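Local coordinates for uncharacterized protein (Escherichia coli O157:H7, PDB 4ZV9) that is of unknown function but belongs to the dienelactone hydrolase family, so it is probably a hydrolase with the alpha/beta-hydrolase fold, at residues A[169-174]-A[198-203]; A[154-159]-A[185-190]; A[12-17]-A[29-34]. All blocks are in the same frame, centred on the assembly; numbering follows the deposited sequence.

Overall arrangement
The three contacts come from one chain and lie toward its two sides. Interaction 3 comes first along the chain: strands 12-21 and 28-35 form the hairpin at one edge of the central sheet. Interactions 1 and 2 follow with alternating segments, so the loop after strand 148-151, strand 169-174, helix 184-193 and strand 198-203 are woven together. Their centres are about 12 Å apart and they touch, since Tyr187 of interaction 2 packs on Leu169 and Leu171 of interaction 1. Interaction 3 lies across the chain's centre, its centre about 28 Å from that of interaction 1 and about 33 Å from that of interaction 2. The contacts thus lie on opposite sides of what is probably an alpha/beta-hydrolase fold.

Interaction 1: residues A[169-174]-A[198-203]; sequences LLLHFA and YEAYIY
Phe173, Tyr203 and Leu171 bury more surface than any other residues where strands 169-174 and 198-203 run parallel, their segment axes 20° apart. The backbone of Phe173 is held at both polar atoms: its N donates to Tyr201 O at 2.8 Å, and its O receives Tyr203 N at 2.8 Å with a nearly straight N-H...O angle of 169°. Leu171 repeats the pattern two residues earlier, its N bonding Glu199 O at 2.9 Å and its O accepting from Tyr201 N. This alternation is the signature of regular parallel pairing.

Side chains divide between two faces. On the face of Leu169, Leu171, Ala200 and Ile202, the Phe173 CB lies 4.1 Å from Ile202 CG1, while the rim of its ring, through CE2, reaches Ala200 CB. Leu171 CD1 lies 3.7 Å from Glu199 O. On the other face, Tyr203 lies alongside His172 with both side chains pointing the same way. Their rings meet rim to rim, planes at 45°, and Tyr203 OH is hydrogen-bonded to His172 ND1 at 2.8 Å, near the plane of the imidazole. Tyr203 CD1 approaches Phe173 O edge-on at 3.2 Å, so the ring edge lies by Phe173 O while the hydroxyl is held by His172. Arg229 also bonds Tyr203 OH and Thr230 bonds His172 NE2, a network that probably polarises the hydroxyl.

Around the pair, helix 184-193 supplies the beta-alpha-beta connection and packs on the face of Leu169, Leu171 and Ala200, helix 220-237 covers the His172 face, and backbone bonds from Leu170 and His172 join strand 169-174 to the region of strand 148-151.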
loop_
_atom_site.group_PDB
_atom_site.type_symbol
_atom_site.label_atom_id
_atom_site.label_comp_id
_atom_site.label_asym_id
_atom_site.label_seq_id
_atom_site.Cartn_x
_atom_site.Cartn_y
_atom_site.Cartn_z
ATOM N N LEU A 169 -8.720 -9.798 1.264
ATOM C CA LEU A 169 -8.120 -9.103 0.114
ATOM C C LEU A 169 -9.123 -8.326 -0.708
ATOM O O LEU A 169 -10.168 -8.870 -1.094
ATOM C CB LEU A 169 -7.489 -10.128 -0.824
ATOM C CG LEU A 169 -6.156 -10.735 -0.427
ATOM C CD1 LEU A 169 -5.915 -11.982 -1.267
ATOM C CD2 LEU A 169 -5.062 -9.712 -0.642
ATOM N N LEU A 170 -8.802 -7.072 -0.992
ATOM C CA LEU A 170 -9.599 -6.254 -1.892
ATOM C C LEU A 170 -8.668 -5.936 -3.042
ATOM O O LEU A 170 -7.704 -5.192 -2.866
ATOM C CB LEU A 170 -10.098 -4.971 -1.221
ATOM C CG LEU A 170 -10.794 -3.975 -2.155
ATOM C CD1 LEU A 170 -12.048 -4.566 -2.797
ATOM C CD2 LEU A 170 -11.137 -2.710 -1.391
ATOM N N LEU A 171 -8.954 -6.481 -4.223
ATOM C CA LEU A 171 -8.073 -6.277 -5.363
ATOM C C LEU A 171 -8.694 -5.379 -6.440
ATOM O O LEU A 171 -9.837 -5.587 -6.856
ATOM C CB LEU A 171 -7.658 -7.613 -5.979
ATOM C CG LEU A 171 -7.097 -8.635 -4.983
ATOM C CD1 LEU A 171 -8.179 -9.618 -4.554
ATOM C CD2 LEU A 171 -5.940 -9.410 -5.574
ATOM N N HIS A 172 -7.937 -4.373 -6.860
ATOM C CA HIS A 172 -8.375 -3.462 -7.923
ATOM C C HIS A 172 -7.536 -3.700 -9.175
ATOM O O HIS A 172 -6.298 -3.588 -9.136
ATOM C CB HIS A 172 -8.198 -2.012 -7.493
ATOM C CG HIS A 172 -8.866 -1.670 -6.203
ATOM N ND1 HIS A 172 -10.232 -1.511 -6.090
ATOM C CD2 HIS A 172 -8.354 -1.424 -4.973
ATOM C CE1 HIS A 172 -10.533 -1.194 -4.842
ATOM N NE2 HIS A 172 -9.408 -1.126 -4.146
ATOM N N PHE A 173 -8.197 -4.014 -10.284
ATOM C CA PHE A 173 -7.512 -4.245 -11.552
ATOM C C PHE A 173 -8.038 -3.300 -12.627
ATOM O O PHE A 173 -9.214 -2.954 -12.630
ATOM C CB PHE A 173 -7.722 -5.677 -12.031
ATOM C CG PHE A 173 -7.154 -6.722 -11.118
ATOM C CD1 PHE A 173 -5.781 -6.865 -10.975
ATOM C CD2 PHE A 173 -7.989 -7.604 -10.453
ATOM C CE1 PHE A 173 -5.250 -7.841 -10.151
ATOM C CE2 PHE A 173 -7.464 -8.594 -9.642
ATOM C CZ PHE A 173 -6.096 -8.718 -9.491
ATOM N N ALA A 174 -7.157 -2.898 -13.537
ATOM C CA ALA A 174 -7.545 -2.065 -14.669
ATOM C C ALA A 174 -7.769 -2.978 -15.873
ATOM O O ALA A 174 -6.939 -3.844 -16.156
ATOM C CB ALA A 174 -6.462 -1.056 -14.964
ATOM N N TYR A 198 -12.147 -12.553 -0.232
ATOM C CA TYR A 198 -11.648 -11.537 -1.146
ATOM C C TYR A 198 -12.775 -10.916 -1.949
ATOM O O TYR A 198 -13.859 -11.483 -2.058
ATOM C CB TYR A 198 -10.632 -12.140 -2.129
ATOM C CG TYR A 198 -11.278 -12.937 -3.245
ATOM C CD1 TYR A 198 -11.685 -14.250 -3.040
ATOM C CD2 TYR A 198 -11.511 -12.370 -4.491
ATOM C CE1 TYR A 198 -12.299 -14.972 -4.044
ATOM C CE2 TYR A 198 -12.122 -13.092 -5.511
ATOM C CZ TYR A 198 -12.511 -14.388 -5.279
ATOM O OH TYR A 198 -13.120 -15.111 -6.283
ATOM N N GLU A 199 -12.506 -9.731 -2.488
ATOM C CA GLU A 199 -13.385 -9.094 -3.471
ATOM C C GLU A 199 -12.445 -8.510 -4.508
ATOM O O GLU A 199 -11.403 -7.953 -4.155
ATOM C CB GLU A 199 -14.263 -7.988 -2.882
ATOM C CG GLU A 199 -15.383 -8.486 -1.989
ATOM C CD GLU A 199 -16.306 -7.374 -1.514
ATOM O OE1 GLU A 199 -16.249 -6.248 -2.055
ATOM O OE2 GLU A 199 -17.111 -7.634 -0.597
ATOM N N ALA A 200 -12.785 -8.679 -5.782
ATOM C CA ALA A 200 -11.940 -8.164 -6.853
ATOM C C ALA A 200 -12.788 -7.388 -7.825
ATOM O O ALA A 200 -13.915 -7.773 -8.120
ATOM C CB ALA A 200 -11.220 -9.291 -7.567
ATOM N N TYR A 201 -12.248 -6.274 -8.297
ATOM C CA TYR A 201 -12.959 -5.417 -9.225
ATOM C C TYR A 201 -12.077 -5.077 -10.404
ATOM O O TYR A 201 -10.900 -4.734 -10.237
ATOM C CB TYR A 201 -13.414 -4.135 -8.531
ATOM C CG TYR A 201 -14.392 -4.404 -7.427
ATOM C CD1 TYR A 201 -15.751 -4.593 -7.706
ATOM C CD2 TYR A 201 -13.967 -4.505 -6.109
ATOM C CE1 TYR A 201 -16.654 -4.859 -6.690
ATOM C CE2 TYR A 201 -14.863 -4.761 -5.085
ATOM C CZ TYR A 201 -16.201 -4.944 -5.381
ATOM O OH TYR A 201 -17.085 -5.216 -4.370
ATOM N N ILE A 202 -12.652 -5.195 -11.595
ATOM C CA ILE A 202 -11.967 -4.829 -12.818
ATOM C C ILE A 202 -12.650 -3.561 -13.313
ATOM O O ILE A 202 -13.838 -3.574 -13.609
ATOM C CB ILE A 202 -12.038 -5.955 -13.861
ATOM C CG1 ILE A 202 -11.356 -7.199 -13.298
ATOM C CG2 ILE A 202 -11.349 -5.535 -15.151
ATOM C CD1 ILE A 202 -11.617 -8.458 -14.094
ATOM N N TYR A 203 -11.885 -2.478 -13.419
ATOM C CA TYR A 203 -12.420 -1.179 -13.804
ATOM C C TYR A 203 -12.362 -1.055 -15.325
ATOM O O TYR A 203 -11.274 -1.123 -15.904
ATOM C CB TYR A 203 -11.643 -0.062 -13.077
ATOM C CG TYR A 203 -11.827 -0.174 -11.576
ATOM C CD1 TYR A 203 -11.095 -1.092 -10.835
ATOM C CD2 TYR A 203 -12.788 0.587 -10.908
ATOM C CE1 TYR A 203 -11.292 -1.231 -9.470
ATOM C CE2 TYR A 203 -12.990 0.458 -9.542
ATOM C CZ TYR A 203 -12.240 -0.450 -8.827
ATOM O OH TYR A 203 -12.437 -0.602 -7.465
#

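Interaction 2: residues A[154-159]-A[185-190]; sequences GRQAPT and PAYEAA
Tyr187 projects from helix 184-193 toward residues 156 and 157 of the loop after strand 148-151, and its torsions explain how it gets there. With CG anti to the backbone N (chi1 -171°), the ring extends from the helix toward the loop, and Gln156 and Ala157 meet different parts of it. Gln156 CB, placed by the backbone, rests 3.6 Å from Tyr187 CD2. Beyond it, Gln156 has CG beside its own backbone N and then bends sharply at chi2 (-59°), which turns the amide so that Gln156 OE1 comes to 3.1 Å from Tyr187 CD2, at the edge and near the ring plane. Amide and ring cross obliquely, their planes 50° apart.

Ala157 approaches farther out along the ring. Its N stands 3.7 Å above the Tyr187 ring plane, displaced toward the rim, and its CB packs 3.6 Å from Tyr187 CE1. Thr159 makes a separate contact with the helix: Thr159 CG2, anti to the backbone N, touches Ala190 CB at 4.0 Å, and Thr159 OG1 lies 4.2 Å from Ala186 CB, both partners being one-carbon side chains.

Two of the polar ends, Tyr187 OH and Gln156 NE2, have partners beyond the two segments. Tyr187 OH is hydrogen-bonded to Asn137 OD1, and ND2 of Asn137 donates to Arg155 O; Gln156 NE2 bonds Ile180 O.

No hydrogen bond joins loop to helix directly. The contact therefore rests on apolar and aromatic packing, with OE1 probably drawn weakly to the electropositive C-H rim, while the buried Ala157 N, which has no hydrogen-bonding partner in the model, lies over the electron-rich ring.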
loop_
_atom_site.group_PDB
_atom_site.type_symbol
_atom_site.label_atom_id
_atom_site.label_comp_id
_atom_site.label_asym_id
_atom_site.label_seq_id
_atom_site.Cartn_x
_atom_site.Cartn_y
_atom_site.Cartn_z
ATOM N N GLY A 154 -1.363 -4.738 -9.086
ATOM C CA GLY A 154 -0.050 -5.284 -8.741
ATOM C C GLY A 154 0.077 -6.772 -8.938
ATOM O O GLY A 154 -0.923 -7.483 -9.112
ATOM N N ARG A 155 1.322 -7.238 -8.930
ATOM C CA ARG A 155 1.620 -8.665 -9.102
ATOM C C ARG A 155 0.864 -9.543 -8.105
ATOM O O ARG A 155 0.772 -9.244 -6.924
ATOM C CB ARG A 155 3.114 -8.964 -8.966
ATOM C CG ARG A 155 3.832 -9.080 -10.306
ATOM C CD ARG A 155 5.354 -9.169 -10.153
ATOM N NE ARG A 155 5.724 -10.070 -9.074
ATOM C CZ ARG A 155 6.955 -10.201 -8.588
ATOM N NH1 ARG A 155 7.964 -9.476 -9.067
ATOM N NH2 ARG A 155 7.173 -11.061 -7.606
ATOM N N GLN A 156 0.377 -10.662 -8.606
ATOM C CA GLN A 156 -0.397 -11.602 -7.816
ATOM C C GLN A 156 0.514 -12.331 -6.820
ATOM O O GLN A 156 1.728 -12.306 -6.954
ATOM C CB GLN A 156 -1.030 -12.641 -8.750
ATOM C CG GLN A 156 -1.570 -12.105 -10.071
ATOM C CD GLN A 156 -2.640 -11.036 -9.938
ATOM O OE1 GLN A 156 -3.133 -10.751 -8.850
ATOM N NE2 GLN A 156 -3.028 -10.462 -11.068
ATOM N N ALA A 157 -0.077 -12.948 -5.801
ATOM C CA ALA A 157 0.681 -13.780 -4.874
ATOM C C ALA A 157 1.038 -15.063 -5.624
ATOM O O ALA A 157 0.306 -15.459 -6.526
ATOM C CB ALA A 157 -0.168 -14.126 -3.658
ATOM N N PRO A 158 2.161 -15.707 -5.270
ATOM C CA PRO A 158 2.490 -16.986 -5.892
ATOM C C PRO A 158 1.394 -18.031 -5.591
ATOM O O PRO A 158 0.986 -18.175 -4.434
ATOM C CB PRO A 158 3.816 -17.371 -5.221
ATOM C CG PRO A 158 4.393 -16.097 -4.730
ATOM C CD PRO A 158 3.217 -15.243 -4.349
ATOM N N THR A 159 0.943 -18.762 -6.609
ATOM C CA THR A 159 -0.160 -19.700 -6.440
ATOM C C THR A 159 0.054 -20.716 -5.312
ATOM O O THR A 159 -0.873 -20.991 -4.548
ATOM C CB THR A 159 -0.462 -20.474 -7.743
ATOM O OG1 THR A 159 -0.756 -19.553 -8.787
ATOM C CG2 THR A 159 -1.644 -21.421 -7.560
ATOM N N PRO A 185 -6.579 -14.894 -13.174
ATOM C CA PRO A 185 -7.374 -16.112 -13.088
ATOM C C PRO A 185 -6.765 -17.220 -12.219
ATOM O O PRO A 185 -7.497 -17.886 -11.486
ATOM C CB PRO A 185 -7.506 -16.549 -14.563
ATOM C CG PRO A 185 -7.450 -15.268 -15.327
ATOM C CD PRO A 185 -6.498 -14.383 -14.556
ATOM N N ALA A 186 -5.457 -17.441 -12.311
ATOM C CA ALA A 186 -4.819 -18.468 -11.490
ATOM C C ALA A 186 -4.895 -18.093 -10.003
ATOM O O ALA A 186 -5.112 -18.940 -9.148
ATOM C CB ALA A 186 -3.371 -18.678 -11.912
ATOM N N TYR A 187 -4.733 -16.808 -9.707
ATOM C CA TYR A 187 -4.796 -16.326 -8.329
ATOM C C TYR A 187 -6.213 -16.485 -7.790
ATOM O O TYR A 187 -6.417 -17.020 -6.694
ATOM C CB TYR A 187 -4.322 -14.868 -8.281
ATOM C CG TYR A 187 -4.109 -14.254 -6.905
ATOM C CD1 TYR A 187 -3.880 -15.036 -5.770
ATOM C CD2 TYR A 187 -3.983 -12.881 -6.772
ATOM C CE1 TYR A 187 -3.654 -14.450 -4.525
ATOM C CE2 TYR A 187 -3.739 -12.295 -5.542
ATOM C CZ TYR A 187 -3.574 -13.079 -4.423
ATOM O OH TYR A 187 -3.311 -12.482 -3.209
ATOM N N GLU A 188 -7.199 -16.077 -8.585
ATOM C CA GLU A 188 -8.586 -16.203 -8.166
ATOM C C GLU A 188 -8.966 -17.654 -7.921
ATOM O O GLU A 188 -9.645 -17.961 -6.937
ATOM C CB GLU A 188 -9.560 -15.572 -9.162
ATOM C CG GLU A 188 -10.963 -15.525 -8.584
ATOM C CD GLU A 188 -11.943 -14.678 -9.363
ATOM O OE1 GLU A 188 -11.770 -14.522 -10.591
ATOM O OE2 GLU A 188 -12.942 -14.236 -8.744
ATOM N N ALA A 189 -8.551 -18.545 -8.816
ATOM C CA ALA A 189 -8.886 -19.962 -8.679
ATOM C C ALA A 189 -8.314 -20.526 -7.380
ATOM O O ALA A 189 -8.981 -21.311 -6.696
ATOM C CB ALA A 189 -8.391 -20.759 -9.883
ATOM N N ALA A 190 -7.099 -20.107 -7.020
ATOM C CA ALA A 190 -6.477 -20.573 -5.772
ATOM C C ALA A 190 -7.174 -19.983 -4.542
ATOM O O ALA A 190 -7.327 -20.661 -3.518
ATOM C CB ALA A 190 -5.003 -20.243 -5.757
#

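Interaction 3: residues A[12-17]-A[29-34]; sequences IFAEYI and RGYLVK
Six backbone hydrogen bonds join strands 12-17 and 29-34, and they account for both polar atoms of each residue in the three hydrogen-bonded pairs, Phe13-Lys34, Glu15-Leu32 and Ile17-Gly30. Five of the six are between 2.8 and 2.9 Å; the sixth, Glu15 N to Leu32 O, measures 3.0 Å. Four run nearly along the C=O axis. At Phe13 O, by contrast, Lys34 N arrives from 29° above the carbonyl plane, and Gly30 N meets Ile17 O in a similar way. Phe13 O also accepts a second hydrogen bond, from a water 2.7 Å away, and the same water donates to Leu32 O at 2.8 Å. Both carbonyls are thus doubly satisfied, and the water spans the strands.

The side chains add a stack at the Arg29 end. The extended Arg29 lays its guanidinium flat on the Tyr16 ring, planes 14° apart, with NH2 over the ring centre 3.2 Å above its plane, a cation-pi contact. Over the opposite face, Tyr31 CD1 comes within 3.5 Å of Tyr16 CE1, the two rings being oblique at 44°. Tyr16 OH bonds Glu59, and Tyr31 OH bonds Arg63. Glu15 OE2 and Lys34 NZ, 4.3 Å apart, are too distant for a salt bridge; the ammonium instead bonds Gln119 and Tyr117.

Strand 12-21 is the outermost strand of the sheet on this side. Strand 28-35 continues inward through backbone bonds of Tyr31 and Val33 to strand 71-75, while helix 56-67 packs on the face of Tyr31 and Val33, and helix 100-116 on that of Ile17 and Leu32.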
loop_
_atom_site.group_PDB
_atom_site.type_symbol
_atom_site.label_atom_id
_atom_site.label_comp_id
_atom_site.label_asym_id
_atom_site.label_seq_id
_atom_site.Cartn_x
_atom_site.Cartn_y
_atom_site.Cartn_z
ATOM N N ILE A 12 -4.841 16.438 10.074
ATOM C CA ILE A 12 -3.795 15.412 10.055
ATOM C C ILE A 12 -2.498 15.951 10.632
ATOM O O ILE A 12 -2.311 17.169 10.727
ATOM C CB ILE A 12 -3.581 14.807 8.650
ATOM C CG1 ILE A 12 -3.113 15.844 7.614
ATOM C CG2 ILE A 12 -4.864 14.163 8.154
ATOM C CD1 ILE A 12 -1.619 15.992 7.481
ATOM N N PHE A 13 -1.654 15.037 11.109
ATOM C CA PHE A 13 -0.356 15.388 11.620
ATOM C C PHE A 13 0.661 14.494 10.920
ATOM O O PHE A 13 0.672 13.279 11.133
ATOM C CB PHE A 13 -0.262 15.225 13.136
ATOM C CG PHE A 13 1.124 15.450 13.661
ATOM C CD1 PHE A 13 1.662 16.727 13.691
ATOM C CD2 PHE A 13 1.922 14.391 14.050
ATOM C CE1 PHE A 13 2.949 16.946 14.161
ATOM C CE2 PHE A 13 3.226 14.604 14.508
ATOM C CZ PHE A 13 3.734 15.883 14.562
ATOM N N ALA A 14 1.546 15.106 10.132
ATOM C CA ALA A 14 2.538 14.376 9.343
ATOM C C ALA A 14 3.980 14.666 9.755
ATOM O O ALA A 14 4.316 15.804 10.054
ATOM C CB ALA A 14 2.376 14.731 7.870
ATOM N N GLU A 15 4.806 13.627 9.788
ATOM C CA GLU A 15 6.219 13.781 10.107
ATOM C C GLU A 15 7.007 12.643 9.509
ATOM O O GLU A 15 6.465 11.552 9.322
ATOM C CB GLU A 15 6.478 13.858 11.627
ATOM C CG GLU A 15 6.176 12.573 12.381
ATOM C CD GLU A 15 6.379 12.677 13.886
ATOM O OE1 GLU A 15 7.105 13.587 14.347
ATOM O OE2 GLU A 15 5.805 11.825 14.599
ATOM N N TYR A 16 8.281 12.895 9.209
ATOM C CA TYR A 16 9.173 11.822 8.759
ATOM C C TYR A 16 9.745 11.182 9.992
ATOM O O TYR A 16 10.026 11.861 10.988
ATOM C CB TYR A 16 10.286 12.349 7.848
ATOM C CG TYR A 16 9.755 12.859 6.539
ATOM C CD1 TYR A 16 9.404 11.976 5.517
ATOM C CD2 TYR A 16 9.593 14.220 6.316
ATOM C CE1 TYR A 16 8.904 12.441 4.315
ATOM C CE2 TYR A 16 9.096 14.693 5.122
ATOM C CZ TYR A 16 8.714 13.793 4.134
ATOM O OH TYR A 16 8.210 14.280 2.968
ATOM N N ILE A 17 9.885 9.866 9.952
ATOM C CA ILE A 17 10.441 9.116 11.054
ATOM C C ILE A 17 11.426 8.121 10.491
ATOM O O ILE A 17 11.561 7.992 9.270
ATOM C CB ILE A 17 9.364 8.312 11.821
ATOM C CG1 ILE A 17 8.732 7.230 10.929
ATOM C CG2 ILE A 17 8.299 9.237 12.389
ATOM C CD1 ILE A 17 7.975 6.177 11.719
ATOM N N ARG A 29 13.744 5.389 6.602
ATOM C CA ARG A 29 12.943 6.602 6.698
ATOM C C ARG A 29 11.543 6.338 6.160
ATOM O O ARG A 29 11.380 5.634 5.158
ATOM C CB ARG A 29 13.619 7.679 5.865
ATOM C CG ARG A 29 12.827 8.950 5.593
ATOM C CD ARG A 29 13.705 9.914 4.805
ATOM N NE ARG A 29 12.988 11.046 4.216
ATOM C CZ ARG A 29 12.875 12.254 4.774
ATOM N NH1 ARG A 29 13.385 12.511 5.967
ATOM N NH2 ARG A 29 12.224 13.213 4.132
ATOM N N GLY A 30 10.542 6.910 6.816
ATOM C CA GLY A 30 9.162 6.796 6.386
ATOM C C GLY A 30 8.360 8.051 6.710
ATOM O O GLY A 30 8.721 8.809 7.612
ATOM N N TYR A 31 7.299 8.274 5.945
ATOM C CA TYR A 31 6.376 9.377 6.147
ATOM C C TYR A 31 5.205 8.850 6.973
ATOM O O TYR A 31 4.440 7.976 6.514
ATOM C CB TYR A 31 5.915 9.880 4.786
ATOM C CG TYR A 31 5.036 11.119 4.774
ATOM C CD1 TYR A 31 5.498 12.339 5.258
ATOM C CD2 TYR A 31 3.778 11.087 4.179
ATOM C CE1 TYR A 31 4.713 13.481 5.166
ATOM C CE2 TYR A 31 2.995 12.226 4.084
ATOM C CZ TYR A 31 3.443 13.402 4.595
ATOM O OH TYR A 31 2.640 14.524 4.500
ATOM N N LEU A 32 5.101 9.309 8.213
ATOM C CA LEU A 32 4.068 8.864 9.131
ATOM C C LEU A 32 2.991 9.947 9.257
ATOM O O LEU A 32 3.316 11.081 9.613
ATOM C CB LEU A 32 4.685 8.617 10.513
ATOM C CG LEU A 32 3.762 8.115 11.639
ATOM C CD1 LEU A 32 3.370 6.676 11.392
ATOM C CD2 LEU A 32 4.480 8.210 12.983
ATOM N N VAL A 33 1.723 9.600 8.998
ATOM C CA VAL A 33 0.638 10.563 9.121
ATOM C C VAL A 33 -0.445 10.025 10.050
ATOM O O VAL A 33 -0.917 8.905 9.858
ATOM C CB VAL A 33 -0.016 10.904 7.767
ATOM C CG1 VAL A 33 -0.859 12.169 7.910
ATOM C CG2 VAL A 33 1.035 11.121 6.690
ATOM N N LYS A 34 -0.852 10.829 11.034
ATOM C CA LYS A 34 -1.878 10.445 12.010
ATOM C C LYS A 34 -3.055 11.404 11.959
ATOM O O LYS A 34 -2.887 12.567 11.575
ATOM C CB LYS A 34 -1.335 10.583 13.430
ATOM C CG LYS A 34 -0.086 9.810 13.742
ATOM C CD LYS A 34 0.488 10.240 15.086
ATOM C CE LYS A 34 1.735 9.433 15.388
ATOM N NZ LYS A 34 2.475 9.927 16.576
HETATM O O HOH W 1 2.562 11.674 12.284
#